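Local coordinates for protein glucosamine--fructose-6-phosphate aminotransferase [isomerizing] (Francisella tularensis subsp. tularensis, PDB 3TBF) that probably carries out, through its isomerase domain, the sugar-phosphate step by which fructose 6-phosphate and glutamine-derived ammonia become glucosamine 6-phosphate, at residues Ala24-Ile29 with Thr168-Ala173; Leu237-Ile241 with Ala336-Thr341. The contacts are given in a common frame with arbitrary orientation. Numbering follows the deposited sequence.

Contact 1: Ala24-Ile29 with Thr168-Ala173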
loop_
_atom_site.group_PDB
_atom_site.type_symbol
_atom_site.label_atom_id
_atom_site.label_comp_id
_atom_site.label_asym_id
_atom_site.label_seq_id
_atom_site.Cartn_x
_atom_site.Cartn_y
_atom_site.Cartn_z
ATOM N N ALA A 24 28.468 -5.580 -5.278
ATOM C CA ALA A 24 27.270 -6.021 -5.989
ATOM C C ALA A 24 26.630 -4.909 -6.794
ATOM O O ALA A 24 26.254 -5.081 -7.956
ATOM C CB ALA A 24 26.252 -6.589 -5.007
ATOM N N VAL A 25 26.495 -3.765 -6.160
ATOM C CA VAL A 25 25.988 -2.609 -6.837
ATOM C C VAL A 25 26.806 -2.268 -8.048
ATOM O O VAL A 25 26.271 -2.206 -9.168
ATOM C CB VAL A 25 25.890 -1.430 -5.894
ATOM C CG1 VAL A 25 26.022 -0.151 -6.638
ATOM C CG2 VAL A 25 24.552 -1.520 -5.179
ATOM N N SER A 26 28.115 -2.190 -7.864
ATOM C CA SER A 26 28.991 -1.879 -8.982
ATOM C C SER A 26 29.068 -2.974 -10.103
ATOM O O SER A 26 29.100 -2.643 -11.284
ATOM C CB SER A 26 30.332 -1.405 -8.463
ATOM O OG SER A 26 31.294 -2.216 -8.954
ATOM N N ASN A 27 28.999 -4.248 -9.747
ATOM C CA ASN A 27 28.876 -5.296 -10.743
ATOM C C ASN A 27 27.581 -5.194 -11.554
ATOM O O ASN A 27 27.591 -5.336 -12.761
ATOM C CB ASN A 27 29.022 -6.666 -10.092
ATOM C CG ASN A 27 30.519 -7.013 -9.724
ATOM O OD1 ASN A 27 31.477 -6.399 -10.218
ATOM N ND2 ASN A 27 30.689 -7.979 -8.845
ATOM N N THR A 28 26.472 -4.861 -10.923
ATOM C CA THR A 28 25.242 -4.715 -11.668
ATOM C C THR A 28 25.320 -3.581 -12.698
ATOM O O THR A 28 24.860 -3.732 -13.826
ATOM C CB THR A 28 24.073 -4.464 -10.743
ATOM O OG1 THR A 28 24.035 -5.512 -9.769
ATOM C CG2 THR A 28 22.795 -4.442 -11.523
ATOM N N ILE A 29 25.879 -2.451 -12.316
ATOM C CA ILE A 29 25.993 -1.339 -13.259
ATOM C C ILE A 29 26.935 -1.679 -14.440
ATOM O O ILE A 29 26.643 -1.457 -15.618
ATOM C CB ILE A 29 26.592 -0.100 -12.590
ATOM C CG1 ILE A 29 25.635 0.473 -11.579
ATOM C CG2 ILE A 29 26.915 0.969 -13.611
ATOM C CD1 ILE A 29 26.247 1.553 -10.688
ATOM N N THR A 168 19.099 -3.904 -3.059
ATOM C CA THR A 168 19.832 -2.789 -3.591
ATOM C C THR A 168 20.201 -2.968 -5.055
ATOM O O THR A 168 20.083 -2.014 -5.802
ATOM C CB THR A 168 21.041 -2.461 -2.735
ATOM O OG1 THR A 168 21.813 -3.646 -2.508
ATOM C CG2 THR A 168 20.581 -1.819 -1.419
ATOM N N THR A 169 20.580 -4.182 -5.460
ATOM C CA THR A 169 20.825 -4.455 -6.856
ATOM C C THR A 169 19.576 -4.433 -7.705
ATOM O O THR A 169 19.635 -4.073 -8.906
ATOM C CB THR A 169 21.569 -5.795 -7.089
ATOM O OG1 THR A 169 20.779 -6.890 -6.638
ATOM C CG2 THR A 169 22.908 -5.805 -6.372
ATOM N N GLN A 170 18.419 -4.782 -7.126
ATOM C CA GLN A 170 17.173 -4.599 -7.888
ATOM C C GLN A 170 16.885 -3.134 -8.100
ATOM O O GLN A 170 16.542 -2.729 -9.203
ATOM C CB GLN A 170 16.006 -5.307 -7.256
ATOM C CG GLN A 170 16.091 -6.821 -7.394
ATOM C CD GLN A 170 15.188 -7.526 -6.394
ATOM O OE1 GLN A 170 14.461 -6.880 -5.650
ATOM N NE2 GLN A 170 15.196 -8.851 -6.406
ATOM N N LEU A 171 17.085 -2.321 -7.081
ATOM C CA LEU A 171 16.987 -0.874 -7.249
ATOM C C LEU A 171 17.928 -0.367 -8.335
ATOM O O LEU A 171 17.542 0.352 -9.218
ATOM C CB LEU A 171 17.321 -0.178 -5.948
ATOM C CG LEU A 171 16.243 0.312 -4.932
ATOM C CD1 LEU A 171 14.822 -0.033 -5.249
ATOM C CD2 LEU A 171 16.598 -0.107 -3.534
ATOM N N VAL A 172 19.182 -0.751 -8.291
ATOM C CA VAL A 172 20.096 -0.267 -9.284
ATOM C C VAL A 172 19.662 -0.702 -10.695
ATOM O O VAL A 172 19.650 0.115 -11.613
ATOM C CB VAL A 172 21.544 -0.695 -8.963
ATOM C CG1 VAL A 172 22.457 -0.503 -10.145
ATOM C CG2 VAL A 172 22.088 0.106 -7.815
ATOM N N ALA A 173 19.270 -1.967 -10.875
ATOM C CA ALA A 173 18.812 -2.408 -12.188
ATOM C C ALA A 173 17.646 -1.540 -12.660
ATOM O O ALA A 173 17.557 -1.191 -13.843
ATOM C CB ALA A 173 18.428 -3.872 -12.154
#

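Contact 2: Leu237-Ile241 with Ala336-Thr341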
loop_
_atom_site.group_PDB
_atom_site.type_symbol
_atom_site.label_atom_id
_atom_site.label_comp_id
_atom_site.label_asym_id
_atom_site.label_seq_id
_atom_site.Cartn_x
_atom_site.Cartn_y
_atom_site.Cartn_z
ATOM N N LEU A 237 9.998 8.867 -2.758
ATOM C CA LEU A 237 10.882 7.743 -2.955
ATOM C C LEU A 237 11.214 6.986 -1.661
ATOM O O LEU A 237 11.481 5.813 -1.723
ATOM C CB LEU A 237 12.215 8.258 -3.473
ATOM C CG LEU A 237 12.408 8.355 -4.972
ATOM C CD1 LEU A 237 13.609 9.339 -5.376
ATOM C CD2 LEU A 237 12.623 6.922 -5.421
ATOM N N TYR A 238 11.243 7.659 -0.509
ATOM C CA TYR A 238 11.798 7.071 0.724
ATOM C C TYR A 238 10.724 6.377 1.541
ATOM O O TYR A 238 11.019 5.721 2.560
ATOM C CB TYR A 238 12.548 8.149 1.540
ATOM C CG TYR A 238 13.532 8.831 0.633
ATOM C CD1 TYR A 238 14.765 8.271 0.410
ATOM C CD2 TYR A 238 13.196 9.968 -0.089
ATOM C CE1 TYR A 238 15.657 8.823 -0.518
ATOM C CE2 TYR A 238 14.084 10.549 -1.004
ATOM C CZ TYR A 238 15.305 9.953 -1.218
ATOM O OH TYR A 238 16.195 10.475 -2.119
ATOM N N TYR A 239 9.468 6.516 1.095
ATOM C CA TYR A 239 8.391 5.795 1.713
ATOM C C TYR A 239 8.621 4.310 1.509
ATOM O O TYR A 239 8.748 3.581 2.495
ATOM C CB TYR A 239 6.974 6.315 1.305
ATOM C CG TYR A 239 5.817 5.402 1.686
ATOM C CD1 TYR A 239 5.742 4.834 2.949
ATOM C CD2 TYR A 239 4.808 5.097 0.773
ATOM C CE1 TYR A 239 4.687 3.948 3.309
ATOM C CE2 TYR A 239 3.746 4.215 1.117
ATOM C CZ TYR A 239 3.703 3.646 2.388
ATOM O OH TYR A 239 2.666 2.798 2.732
ATOM N N PRO A 240 8.762 3.853 0.251
ATOM C CA PRO A 240 9.062 2.436 0.056
ATOM C C PRO A 240 10.357 2.007 0.717
ATOM O O PRO A 240 10.531 0.828 1.062
ATOM C CB PRO A 240 9.162 2.286 -1.457
ATOM C CG PRO A 240 8.547 3.480 -2.083
ATOM C CD PRO A 240 8.476 4.571 -1.010
ATOM N N ILE A 241 11.325 2.913 0.840
ATOM C CA ILE A 241 12.554 2.556 1.530
ATOM C C ILE A 241 12.243 2.313 3.019
ATOM O O ILE A 241 12.777 1.372 3.620
ATOM C CB ILE A 241 13.620 3.648 1.338
ATOM C CG1 ILE A 241 14.047 3.714 -0.149
ATOM C CG2 ILE A 241 14.865 3.493 2.302
ATOM C CD1 ILE A 241 14.418 2.441 -0.748
ATOM N N ALA A 336 20.234 8.023 -3.398
ATOM C CA ALA A 336 19.851 8.128 -1.993
ATOM C C ALA A 336 18.962 7.004 -1.550
ATOM O O ALA A 336 19.131 6.492 -0.457
ATOM C CB ALA A 336 19.249 9.517 -1.650
ATOM N N PRO A 337 18.032 6.562 -2.393
ATOM C CA PRO A 337 17.223 5.423 -1.933
ATOM C C PRO A 337 18.020 4.159 -1.586
ATOM O O PRO A 337 17.709 3.452 -0.618
ATOM C CB PRO A 337 16.304 5.150 -3.131
ATOM C CG PRO A 337 16.147 6.576 -3.747
ATOM C CD PRO A 337 17.558 7.106 -3.679
ATOM N N VAL A 338 19.032 3.866 -2.391
ATOM C CA VAL A 338 19.939 2.771 -2.115
ATOM C C VAL A 338 20.784 3.063 -0.858
ATOM O O VAL A 338 20.873 2.229 0.016
ATOM C CB VAL A 338 20.901 2.525 -3.299
ATOM C CG1 VAL A 338 21.852 1.372 -2.960
ATOM C CG2 VAL A 338 20.139 2.274 -4.590
ATOM N N VAL A 339 21.392 4.242 -0.776
ATOM C CA VAL A 339 22.274 4.549 0.354
ATOM C C VAL A 339 21.534 4.493 1.698
ATOM O O VAL A 339 22.000 3.896 2.667
ATOM C CB VAL A 339 22.991 5.856 0.165
ATOM C CG1 VAL A 339 23.906 6.209 1.405
ATOM C CG2 VAL A 339 23.865 5.798 -1.116
ATOM N N PHE A 340 20.316 5.003 1.731
ATOM C CA PHE A 340 19.622 5.077 2.994
ATOM C C PHE A 340 19.141 3.705 3.401
ATOM O O PHE A 340 18.792 3.550 4.572
ATOM C CB PHE A 340 18.467 6.026 2.902
ATOM C CG PHE A 340 18.834 7.423 3.155
ATOM C CD1 PHE A 340 19.370 7.784 4.387
ATOM C CD2 PHE A 340 18.599 8.396 2.214
ATOM C CE1 PHE A 340 19.692 9.088 4.655
ATOM C CE2 PHE A 340 18.922 9.685 2.472
ATOM C CZ PHE A 340 19.484 10.046 3.694
ATOM N N THR A 341 19.071 2.742 2.463
ATOM C CA THR A 341 18.702 1.370 2.798
ATOM C C THR A 341 19.699 0.698 3.724
ATOM O O THR A 341 19.313 -0.055 4.616
ATOM C CB THR A 341 18.509 0.470 1.541
ATOM O OG1 THR A 341 17.421 0.969 0.782
ATOM C CG2 THR A 341 18.094 -0.918 1.890
#

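Contact 1: Ala24-Ile29 with Thr168-Ala173
Val-172 is the centre of this buried helix-helix contact. Its chi1 is t, and its CA-CB bond points at the neighbouring helix. Val-172 CG2 lies 4.0 Å from CG2 of Val-25. Val-172 CG1 lies 3.6 Å from CG1 of Ile-29 and 4.2 Å from CG2 of Thr-28. One valine thus fills the space between three side chains from two successive turns. Ile-29 leaves its backbone sideways, but its chi1 in m brings CG1 close to Val-172. Val-25 and Thr-169 mark the closest backbone approach, with CA atoms 5.5 Å apart. The axes of the two segments come within 9.1 Å and cross at -29°, so they run roughly parallel.

Helix 165-184 follows the last strand, 149-152, of the first SIS domain, an alpha/beta fold with a five-stranded parallel sheet. Helix 21-30 comes from the N-terminal part of the chain and packs on it. Thr-28 and Ala-173 both also touch Phe-151 of that edge strand.

Thr-169 turns its methyl to the other helix. Thr-28 and Thr-168 bring their hydroxyl oxygens close to it, and all three hydroxyls have hydrogen-bond partners. Thr-169 is in the p rotamer, and its OG1 bonds to the backbone O of Lys-165. Thr-169 CG2 is left to meet Ala-24 CB at 3.7 Å and Thr-28 OG1 at 3.6 Å. Thr-28 adopts m, which lets Thr-28 OG1 donate to Ala-24 O at 2.9 Å, one turn back. The same hydroxyl is hydrogen-bonded to the backbone N of Lys-154. Thr-168 sits at the margin, where its OG1 is hydrogen-bonded to Gln-21 OE1 and lies 4.4 Å from Val-25 CG2.

Contact 2: Leu237-Ile241 with Ala336-Thr341
This is apolar packing between two helices of the second SIS domain, buried near the middle of the chain. The domain is an alpha/beta fold with a five-stranded parallel sheet. Segment 237-241 lies at helix 238-253, which follows strand 229-234. Segment 336-341 lies near the start of helix 335-355, which follows the edge strand 324-328.

Pro-337 is the centre of the contact and is covered most. Leu-237 CD2 reaches Pro-337 CG at 3.9 Å, and Ile-241 CG1 reaches Pro-337 CB at 4.0 Å. Tyr-238 completes the cover, with Tyr-238 CE1 3.8 Å from Pro-337 N. The Tyr-238 ring also meets Ala-336 and Phe-340. Tyr-238 CE1 is 4.0 Å from Phe-340 CD2, and Ala-336 CB meets the ring edge, 3.2 Å from Tyr-238 OH. Leu-237 also packs on Tyr-74 and Trp-75 of helix 63-80, so the contact borders the first SIS domain.

Ile-241 has both chi angles in m. This puts Ile-241 CD1 3.4 Å from Pro-337 O and 3.7 Å from Thr-341 OG1. Those two oxygens are themselves joined, as Thr-341 OG1 donates to Pro-337 O at 2.9 Å.

The contacts come in series along the chain: contact 1 closes before contact 2 opens. Their centres are about 14 Å apart. Contact 1 joins helix 21-30, near the N-terminus, to helix 165-184 of the first SIS domain. Contact 2 lies within the second SIS domain. They share no helix, but helices 165-184 and 335-355 pack directly on each other. Val-338 CG1 lies 3.8 Å from Thr-168 CG2, and Val-338 CG2 lies 4.0 Å from Leu-171 CB. Each of these helices follows the last strand of its own parallel sheet, in equivalent places. Packing of helix 165-184 on helix 335-355 links the two contacts, and with them the two SIS domains, in the interior of the chain.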